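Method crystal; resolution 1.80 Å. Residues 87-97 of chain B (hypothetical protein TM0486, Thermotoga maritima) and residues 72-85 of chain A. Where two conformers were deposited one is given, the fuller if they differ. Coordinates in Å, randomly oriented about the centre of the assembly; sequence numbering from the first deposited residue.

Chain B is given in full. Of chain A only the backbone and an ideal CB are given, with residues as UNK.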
ATOM      1  N   LEU B  87       5.216  -4.362   2.651  1.00  7.45           N
ATOM      2  CA  LEU B  87       5.122  -5.676   2.040  1.00  6.45           C
ATOM      3  C   LEU B  87       3.714  -5.856   1.519  1.00  7.46           C
ATOM      4  O   LEU B  87       2.727  -5.609   2.233  1.00  7.53           O
ATOM      5  CB  LEU B  87       5.437  -6.765   3.056  1.00  5.50           C
ATOM      6  CG  LEU B  87       6.710  -6.763   3.896  1.00 11.57           C
ATOM      7  CD1 LEU B  87       6.801  -8.107   4.608  1.00 19.59           C
ATOM      8  CD2 LEU B  87       7.959  -6.516   3.114  1.00 12.93           C
ATOM      9  N   ASP B  88       3.603  -6.293   0.270  1.00  5.42           N
ATOM     10  CA  ASP B  88       2.343  -6.636  -0.338  1.00  8.15           C
ATOM     11  C   ASP B  88       2.453  -8.112  -0.715  1.00  7.10           C
ATOM     12  O   ASP B  88       3.149  -8.504  -1.673  1.00  6.01           O
ATOM     13  CB  ASP B  88       2.100  -5.690  -1.531  1.00 10.52           C
ATOM     14  CG  ASP B  88       0.897  -6.048  -2.340  1.00 13.65           C
ATOM     15  OD1 ASP B  88      -0.008  -6.649  -1.761  1.00 17.24           O
ATOM     16  OD2 ASP B  88       0.752  -5.736  -3.574  1.00 14.05           O
ATOM     17  N   ILE B  89       1.802  -8.938   0.092  1.00  6.54           N
ATOM     18  CA  ILE B  89       1.872 -10.413  -0.012  1.00  6.69           C
ATOM     19  C   ILE B  89       0.638 -10.971  -0.736  1.00  5.97           C
ATOM     20  O   ILE B  89      -0.460 -10.636  -0.404  1.00  6.98           O
ATOM     21  CB  ILE B  89       1.958 -11.038   1.392  1.00  5.95           C
ATOM     22  CG1 ILE B  89       3.158 -10.500   2.169  1.00  4.36           C
ATOM     23  CG2 ILE B  89       2.005 -12.574   1.329  1.00  9.10           C
ATOM     24  CD1 ILE B  89       2.888 -10.391   3.620  1.00  8.13           C
ATOM     25  N   ASP B  90       0.847 -11.782  -1.770  1.00  5.12           N
ATOM     26  CA  ASP B  90      -0.212 -12.504  -2.410  1.00  4.01           C
ATOM     27  C   ASP B  90      -0.134 -13.927  -1.875  1.00  4.16           C
ATOM     28  O   ASP B  90       0.728 -14.698  -2.245  1.00  7.48           O
ATOM     29  CB  ASP B  90      -0.036 -12.481  -3.918  1.00  5.84           C
ATOM     30  CG  ASP B  90      -1.259 -12.969  -4.657  1.00 11.59           C
ATOM     31  OD1 ASP B  90      -2.214 -13.478  -4.037  1.00 11.77           O
ATOM     32  OD2 ASP B  90      -1.332 -12.904  -5.882  1.00 16.91           O
ATOM     33  N   TYR B  91      -1.018 -14.239  -0.948  1.00  6.26           N
ATOM     34  CA  TYR B  91      -0.968 -15.507  -0.261  1.00  6.05           C
ATOM     35  C   TYR B  91      -2.016 -16.411  -0.868  1.00  5.77           C
ATOM     36  O   TYR B  91      -3.168 -16.095  -0.840  1.00  5.24           O
ATOM     37  CB  TYR B  91      -1.266 -15.322   1.238  1.00  5.87           C
ATOM     38  CG  TYR B  91      -0.927 -16.556   2.065  1.00  4.52           C
ATOM     39  CD1 TYR B  91      -1.835 -17.595   2.205  1.00  7.69           C
ATOM     40  CD2 TYR B  91       0.325 -16.689   2.659  1.00  8.36           C
ATOM     41  CE1 TYR B  91      -1.508 -18.759   2.953  1.00 11.34           C
ATOM     42  CE2 TYR B  91       0.661 -17.835   3.375  1.00  7.18           C
ATOM     43  CZ  TYR B  91      -0.248 -18.845   3.535  1.00  8.97           C
ATOM     44  OH  TYR B  91       0.111 -19.935   4.268  1.00 15.45           O
ATOM     45  N   LYS B  92      -1.603 -17.556  -1.378  1.00  7.93           N
ATOM     46  CA  LYS B  92      -2.516 -18.514  -1.943  1.00  8.29           C
ATOM     47  C   LYS B  92      -2.172 -19.893  -1.420  1.00  9.81           C
ATOM     48  O   LYS B  92      -1.045 -20.330  -1.527  1.00  8.95           O
ATOM     49  CB  LYS B  92      -2.403 -18.515  -3.472  1.00  8.88           C
ATOM     50  CG  LYS B  92      -3.558 -19.207  -4.170  1.00 10.46           C
ATOM     51  CD  LYS B  92      -3.307 -19.344  -5.662  1.00 11.98           C
ATOM     52  CE  LYS B  92      -4.519 -19.964  -6.330  1.00 14.81           C
ATOM     53  NZ  LYS B  92      -4.212 -20.369  -7.701  1.00 15.75           N
ATOM     54  N   ALA B  93      -3.160 -20.573  -0.868  1.00 13.13           N
ATOM     55  CA  ALA B  93      -3.021 -21.981  -0.513  1.00 15.37           C
ATOM     56  C   ALA B  93      -2.555 -22.787  -1.728  1.00 14.72           C
ATOM     57  O   ALA B  93      -3.192 -22.774  -2.790  1.00 17.63           O
ATOM     58  CB  ALA B  93      -4.377 -22.524   0.010  1.00 16.98           C
ATOM     59  N   GLY B  94      -1.454 -23.504  -1.586  1.00 14.16           N
ATOM     60  CA  GLY B  94      -0.974 -24.308  -2.700  1.00 15.75           C
ATOM     61  C   GLY B  94      -0.049 -23.580  -3.662  1.00 12.95           C
ATOM     62  O   GLY B  94       0.483 -24.185  -4.571  1.00 14.49           O
ATOM     63  N   GLY B  95       0.095 -22.276  -3.489  1.00 13.04           N
ATOM     64  CA  GLY B  95       1.159 -21.513  -4.114  1.00 10.39           C
ATOM     65  C   GLY B  95       0.680 -20.578  -5.201  1.00  8.81           C
ATOM     66  O   GLY B  95      -0.351 -20.813  -5.829  1.00  7.32           O
ATOM     67  N   ILE B  96       1.438 -19.507  -5.404  1.00  7.32           N
ATOM     68  CA  ILE B  96       1.208 -18.546  -6.486  1.00  7.14           C
ATOM     69  C   ILE B  96       2.566 -17.989  -6.883  1.00  8.64           C
ATOM     70  O   ILE B  96       3.433 -17.740  -6.028  1.00 11.01           O
ATOM     71  CB  ILE B  96       0.196 -17.415  -6.105  1.00  8.08           C
ATOM     72  CG1 ILE B  96      -0.148 -16.536  -7.315  1.00  7.23           C
ATOM     73  CG2 ILE B  96       0.720 -16.537  -4.961  1.00 10.92           C
ATOM     74  CD1 ILE B  96      -1.061 -17.173  -8.321  1.00 16.99           C
ATOM     75  N   THR B  97       2.758 -17.807  -8.180  1.00  9.81           N
ATOM     76  CA  THR B  97       4.053 -17.362  -8.726  1.00  9.84           C
ATOM     77  C   THR B  97       3.919 -16.074  -9.521  1.00  8.49           C
ATOM     78  O   THR B  97       2.832 -15.701  -9.950  1.00  7.14           O
ATOM     79  CB  THR B  97       4.624 -18.429  -9.688  1.00  7.75           C
ATOM     80  OG1 THR B  97       3.701 -18.631 -10.769  1.00  8.51           O
ATOM     81  CG2 THR B  97       4.784 -19.770  -9.028  1.00 13.76           C
TER
ATOM     82  N   UNK A  72      -0.461 -15.550  11.530  1.00  6.97           N
ATOM     83  CA  UNK A  72      -1.670 -14.927  11.022  1.00  6.94           C
ATOM     84  C   UNK A  72      -2.038 -15.465   9.622  1.00  7.68           C
ATOM     85  O   UNK A  72      -3.188 -15.810   9.381  1.00  8.11           O
ATOM     86  CB  UNK A  72      -1.491 -13.408  10.978  1.00  6.94           C
ATOM     87  N   UNK A  73      -1.069 -15.537   8.721  1.00  7.12           N
ATOM     88  CA  UNK A  73      -1.324 -15.995   7.366  1.00  7.06           C
ATOM     89  C   UNK A  73      -1.829 -17.430   7.351  1.00  8.47           C
ATOM     90  O   UNK A  73      -2.763 -17.746   6.623  1.00  7.25           O
ATOM     91  CB  UNK A  73      -0.056 -15.875   6.519  1.00  7.06           C
ATOM     92  N   UNK A  74      -1.209 -18.297   8.151  1.00  8.74           N
ATOM     93  CA  UNK A  74      -1.584 -19.705   8.231  1.00 10.15           C
ATOM     94  C   UNK A  74      -3.001 -19.846   8.785  1.00 11.04           C
ATOM     95  O   UNK A  74      -3.824 -20.601   8.261  1.00  9.87           O
ATOM     96  CB  UNK A  74      -0.591 -20.477   9.102  1.00 10.15           C
ATOM     97  N   UNK A  75      -3.281 -19.080   9.831  1.00  8.32           N
ATOM     98  CA  UNK A  75      -4.587 -19.045  10.470  1.00  8.07           C
ATOM     99  C   UNK A  75      -5.671 -18.635   9.497  1.00  8.61           C
ATOM    100  O   UNK A  75      -6.740 -19.239   9.483  1.00  8.05           O
ATOM    101  CB  UNK A  75      -4.570 -18.090  11.665  1.00  8.07           C
ATOM    102  N   UNK A  76      -5.403 -17.596   8.706  1.00  7.15           N
ATOM    103  CA  UNK A  76      -6.420 -17.049   7.807  1.00  8.02           C
ATOM    104  C   UNK A  76      -6.770 -17.997   6.647  1.00 10.29           C
ATOM    105  O   UNK A  76      -7.852 -17.928   6.100  1.00  9.67           O
ATOM    106  CB  UNK A  76      -5.938 -15.710   7.245  1.00  8.02           C
ATOM    107  N   UNK A  77      -5.847 -18.878   6.315  1.00 10.42           N
ATOM    108  CA  UNK A  77      -6.071 -19.910   5.307  1.00 13.19           C
ATOM    109  C   UNK A  77      -7.358 -20.704   5.504  1.00 13.07           C
ATOM    110  O   UNK A  77      -7.982 -21.075   4.518  1.00 12.56           O
ATOM    111  CB  UNK A  77      -4.884 -20.876   5.298  1.00 13.19           C
ATOM    112  N   UNK A  78      -7.776 -20.963   6.738  1.00 11.13           N
ATOM    113  CA  UNK A  78      -9.034 -21.717   6.938  1.00 13.33           C
ATOM    114  C   UNK A  78     -10.272 -20.946   6.504  1.00 11.93           C
ATOM    115  O   UNK A  78     -11.316 -21.530   6.270  1.00 14.76           O
ATOM    116  CB  UNK A  78      -9.182 -22.104   8.411  1.00 13.33           C
ATOM    117  N   UNK A  79     -10.163 -19.628   6.416  1.00  9.41           N
ATOM    118  CA  UNK A  79     -11.291 -18.777   6.066  1.00  8.85           C
ATOM    119  C   UNK A  79     -11.257 -18.301   4.626  1.00  9.87           C
ATOM    120  O   UNK A  79     -12.302 -18.080   4.031  1.00  9.45           O
ATOM    121  CB  UNK A  79     -11.334 -17.566   7.000  1.00  8.85           C
ATOM    122  N   UNK A  80     -10.058 -18.116   4.078  1.00 10.63           N
ATOM    123  CA  UNK A  80      -9.870 -17.563   2.734  1.00  8.80           C
ATOM    124  C   UNK A  80      -8.614 -18.206   2.191  1.00  9.84           C
ATOM    125  O   UNK A  80      -7.523 -18.044   2.742  1.00 10.35           O
ATOM    126  CB  UNK A  80      -9.768 -16.036   2.739  1.00  8.80           C
ATOM    127  N   UNK A  81      -8.767 -18.955   1.115  1.00  9.77           N
ATOM    128  CA  UNK A  81      -7.668 -19.705   0.545  1.00 11.89           C
ATOM    129  C   UNK A  81      -6.756 -18.794  -0.295  1.00  9.77           C
ATOM    130  O   UNK A  81      -5.652 -19.175  -0.621  1.00 11.73           O
ATOM    131  CB  UNK A  81      -8.206 -20.857  -0.306  1.00 11.89           C
ATOM    132  N   UNK A  82      -7.226 -17.591  -0.614  1.00  7.99           N
ATOM    133  CA  UNK A  82      -6.423 -16.598  -1.313  1.00  8.59           C
ATOM    134  C   UNK A  82      -6.729 -15.267  -0.702  1.00  7.60           C
ATOM    135  O   UNK A  82      -7.892 -14.914  -0.531  1.00  7.32           O
ATOM    136  CB  UNK A  82      -6.693 -16.592  -2.819  1.00  8.59           C
ATOM    137  N   UNK A  83      -5.687 -14.543  -0.330  1.00  5.02           N
ATOM    138  CA  UNK A  83      -5.842 -13.182   0.173  1.00  4.32           C
ATOM    139  C   UNK A  83      -4.592 -12.381  -0.047  1.00  6.34           C
ATOM    140  O   UNK A  83      -3.518 -12.951  -0.161  1.00  6.47           O
ATOM    141  CB  UNK A  83      -6.201 -13.189   1.660  1.00  4.32           C
ATOM    142  N   UNK A  84      -4.777 -11.068  -0.165  1.00  5.46           N
ATOM    143  CA  UNK A  84      -3.713 -10.089  -0.111  1.00  7.11           C
ATOM    144  C   UNK A  84      -3.511  -9.750   1.376  1.00  7.61           C
ATOM    145  O   UNK A  84      -4.459  -9.572   2.123  1.00  7.43           O
ATOM    146  CB  UNK A  84      -4.042  -8.850  -0.946  1.00  7.11           C
ATOM    147  N   UNK A  85      -2.263  -9.714   1.798  1.00  6.70           N
ATOM    148  CA  UNK A  85      -1.889  -9.299   3.130  1.00  5.55           C
ATOM    149  C   UNK A  85      -0.836  -8.226   2.967  1.00  5.95           C
ATOM    150  O   UNK A  85       0.204  -8.457   2.372  1.00  6.90           O
ATOM    151  CB  UNK A  85      -1.385 -10.470   3.976  1.00  5.55           C
TER

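Chain A positions 82 to 85 form a strand antiparallel to chain B 87-92, so side chains alternate between the face of Ile B89 and Tyr B91 and that of Asp B90 and Lys B92.

No chain B atom comes within 5.5 Å of the ideal CBs of 72, 75, 76, 78, 79 or 80, which leaves them open; they are Leu A72, Tyr A75, Leu A76, Gln A78, Phe A79 and Ala A80. At 73 the ideal CB points toward chain B and lies 3.8 Å from Tyr B91 CE2, so a small residue fits. Ala A73 places its CB 4.2 Å from the centroid of the Tyr B91 ring, over one face.

The CB of 74 points away, yet Tyr B91 OH is 4.9 Å from the ideal CB; a long polar chain could turn back. Arg A74 does: its NH1 comes 2.8 Å from Tyr B91 OH, but at too poor an angle for a hydrogen bond.

At 77 the CB points toward chain B, 4.6 Å from Tyr B91 CE1, with the phenol hydroxyl beyond. A polar chain such as Glu, Gln or Asp would suit. Glu A77 accepts a hydrogen bond from Tyr B91 OH to OE1 (3.3 Å).

At 81 the backbone O receives a hydrogen bond from Ala B93 N (2.9 Å), whatever the side chain. The ideal CB is 4.2 Å from Ala B93 CB, and an aliphatic stem is suitable; Lys A81 packs its CD 3.8 Å from Ala B93 CB, while its end leads away.

Position 82 shares its face with the Asp B90 carboxylate, which invites a long cationic chain, although Lys B92 lies alongside. Arg A82 meets the acid with two hydrogen bonds, NE to Asp B90 OD1 (2.9 Å) and NH2 to Asp B90 OD2 (2.8 Å), forming a salt bridge; its CD packs 3.5 Å from Lys B92 CG.

At 83, backbone N and O pair with Tyr B91 O (3.0 Å) and N (2.9 Å), respectively. The neighbouring tyrosine favours an aromatic or large apolar residue. The Phe A83 ring lies near parallel to that of Tyr B91 (15°) but slid apart, with Tyr B91 CB 3.9 Å from the centroid of the Phe A83 ring, over its face.

The ideal CB of 84 is 4.0 Å from Ile B89 O and 4.7 Å from Asp B88 OD1, so a compact residue, apolar or polar, is plausible: Val A84, whose CG1 lies 3.6 Å from Asp B88 OD1. The ideal CB of 85 is 4.3 Å from Ile B89 CB, so an aliphatic is expected; Leu A85 CD2 approaches Ile B89 CD1 at 4.0 Å.

Chain A 72-85: LARYLEQFAKRFVL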
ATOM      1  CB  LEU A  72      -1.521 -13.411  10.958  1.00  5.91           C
ATOM      2  CG  LEU A  72      -2.745 -12.648  10.432  1.00 10.06           C
ATOM      3  CD1 LEU A  72      -3.937 -12.834  11.336  1.00  9.18           C
ATOM      4  CD2 LEU A  72      -2.379 -11.209  10.310  1.00 11.21           C
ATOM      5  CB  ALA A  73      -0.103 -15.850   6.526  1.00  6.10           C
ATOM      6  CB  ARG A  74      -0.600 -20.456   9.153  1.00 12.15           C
ATOM      7  CG  ARG A  74      -0.219 -21.840   8.673  0.60 27.37           C
ATOM      8  CD  ARG A  74       0.887 -21.830   7.646  0.60 31.24           C
ATOM      9  NE  ARG A  74       1.785 -20.711   7.871  0.60 24.80           N
ATOM     10  CZ  ARG A  74       2.526 -20.083   6.949  0.60 23.07           C
ATOM     11  NH1 ARG A  74       2.544 -20.436   5.639  0.60 10.28           N
ATOM     12  NH2 ARG A  74       3.262 -19.064   7.379  0.60  2.00           N
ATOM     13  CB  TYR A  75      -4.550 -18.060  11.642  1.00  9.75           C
ATOM     14  CG  TYR A  75      -5.863 -17.861  12.328  1.00 10.33           C
ATOM     15  CD1 TYR A  75      -6.421 -18.873  13.096  1.00 12.79           C
ATOM     16  CD2 TYR A  75      -6.551 -16.661  12.208  1.00  7.43           C
ATOM     17  CE1 TYR A  75      -7.609 -18.697  13.729  1.00 16.03           C
ATOM     18  CE2 TYR A  75      -7.765 -16.476  12.851  1.00 11.82           C
ATOM     19  CZ  TYR A  75      -8.276 -17.500  13.605  1.00 12.95           C
ATOM     20  OH  TYR A  75      -9.473 -17.341  14.230  1.00 17.22           O
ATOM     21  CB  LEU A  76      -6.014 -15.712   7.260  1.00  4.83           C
ATOM     22  CG  LEU A  76      -5.997 -14.578   8.290  1.00  6.40           C
ATOM     23  CD1 LEU A  76      -5.369 -13.411   7.645  1.00 10.56           C
ATOM     24  CD2 LEU A  76      -7.390 -14.259   8.803  1.00 14.98           C
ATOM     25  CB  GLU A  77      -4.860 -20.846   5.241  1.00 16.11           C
ATOM     26  CG  GLU A  77      -4.750 -21.690   3.972  1.00 30.21           C
ATOM     27  CD  GLU A  77      -3.513 -22.588   3.984  1.00 39.62           C
ATOM     28  OE1 GLU A  77      -2.382 -22.095   4.285  1.00 36.15           O
ATOM     29  OE2 GLU A  77      -3.685 -23.799   3.706  1.00 51.59           O
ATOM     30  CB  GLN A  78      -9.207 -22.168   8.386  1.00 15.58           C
ATOM     31  CG  GLN A  78      -9.273 -21.067   9.393  1.00 17.31           C
ATOM     32  CD  GLN A  78      -9.127 -21.579  10.814  1.00 24.68           C
ATOM     33  OE1 GLN A  78      -9.963 -22.346  11.271  1.00 26.98           O
ATOM     34  NE2 GLN A  78      -8.074 -21.161  11.506  1.00 21.58           N
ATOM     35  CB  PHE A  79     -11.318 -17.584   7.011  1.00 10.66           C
ATOM     36  CG  PHE A  79     -11.307 -17.970   8.458  1.00  9.98           C
ATOM     37  CD1 PHE A  79     -12.377 -18.653   9.014  1.00 15.34           C
ATOM     38  CD2 PHE A  79     -10.206 -17.677   9.256  1.00  9.96           C
ATOM     39  CE1 PHE A  79     -12.368 -19.021  10.344  1.00 18.82           C
ATOM     40  CE2 PHE A  79     -10.185 -18.031  10.566  1.00 11.54           C
ATOM     41  CZ  PHE A  79     -11.265 -18.720  11.129  1.00 14.76           C
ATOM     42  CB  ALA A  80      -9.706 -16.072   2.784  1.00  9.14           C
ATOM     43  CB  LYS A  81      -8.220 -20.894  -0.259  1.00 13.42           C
ATOM     44  CG  LYS A  81      -8.893 -21.952   0.631  1.00 15.53           C
ATOM     45  CD  LYS A  81      -7.859 -22.674   1.525  1.00 26.85           C
ATOM     46  CE  LYS A  81      -8.507 -23.731   2.438  1.00 33.27           C
ATOM     47  NZ  LYS A  81      -9.459 -23.121   3.423  1.00 29.13           N
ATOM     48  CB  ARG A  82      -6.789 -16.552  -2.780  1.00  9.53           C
ATOM     49  CG  ARG A  82      -6.023 -15.487  -3.600  1.00 16.24           C
ATOM     50  CD  ARG A  82      -5.014 -16.075  -4.465  1.00 12.92           C
ATOM     51  NE  ARG A  82      -4.217 -15.170  -5.290  1.00  8.52           N
ATOM     52  CZ  ARG A  82      -4.199 -15.163  -6.619  1.00  9.10           C
ATOM     53  NH1 ARG A  82      -4.984 -15.954  -7.331  1.00 10.51           N
ATOM     54  NH2 ARG A  82      -3.378 -14.342  -7.248  1.00  9.74           N
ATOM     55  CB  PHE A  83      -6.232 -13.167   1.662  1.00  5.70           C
ATOM     56  CG  PHE A  83      -5.340 -13.978   2.546  1.00  4.88           C
ATOM     57  CD1 PHE A  83      -4.220 -13.393   3.149  1.00  7.37           C
ATOM     58  CD2 PHE A  83      -5.631 -15.308   2.811  1.00  7.58           C
ATOM     59  CE1 PHE A  83      -3.391 -14.122   3.967  1.00  7.98           C
ATOM     60  CE2 PHE A  83      -4.812 -16.061   3.630  1.00  8.88           C
ATOM     61  CZ  PHE A  83      -3.683 -15.471   4.219  1.00 10.35           C
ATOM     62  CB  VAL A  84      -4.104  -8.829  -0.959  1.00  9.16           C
ATOM     63  CG1 VAL A  84      -3.255  -7.644  -0.633  1.00 12.86           C
ATOM     64  CG2 VAL A  84      -4.032  -9.169  -2.439  1.00 13.85           C
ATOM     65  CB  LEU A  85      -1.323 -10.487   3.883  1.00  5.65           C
ATOM     66  CG  LEU A  85      -0.844 -10.281   5.309  1.00  8.55           C
ATOM     67  CD1 LEU A  85      -1.925  -9.850   6.217  1.00 11.83           C
ATOM     68  CD2 LEU A  85      -0.254 -11.583   5.800  1.00 17.81           C
TER
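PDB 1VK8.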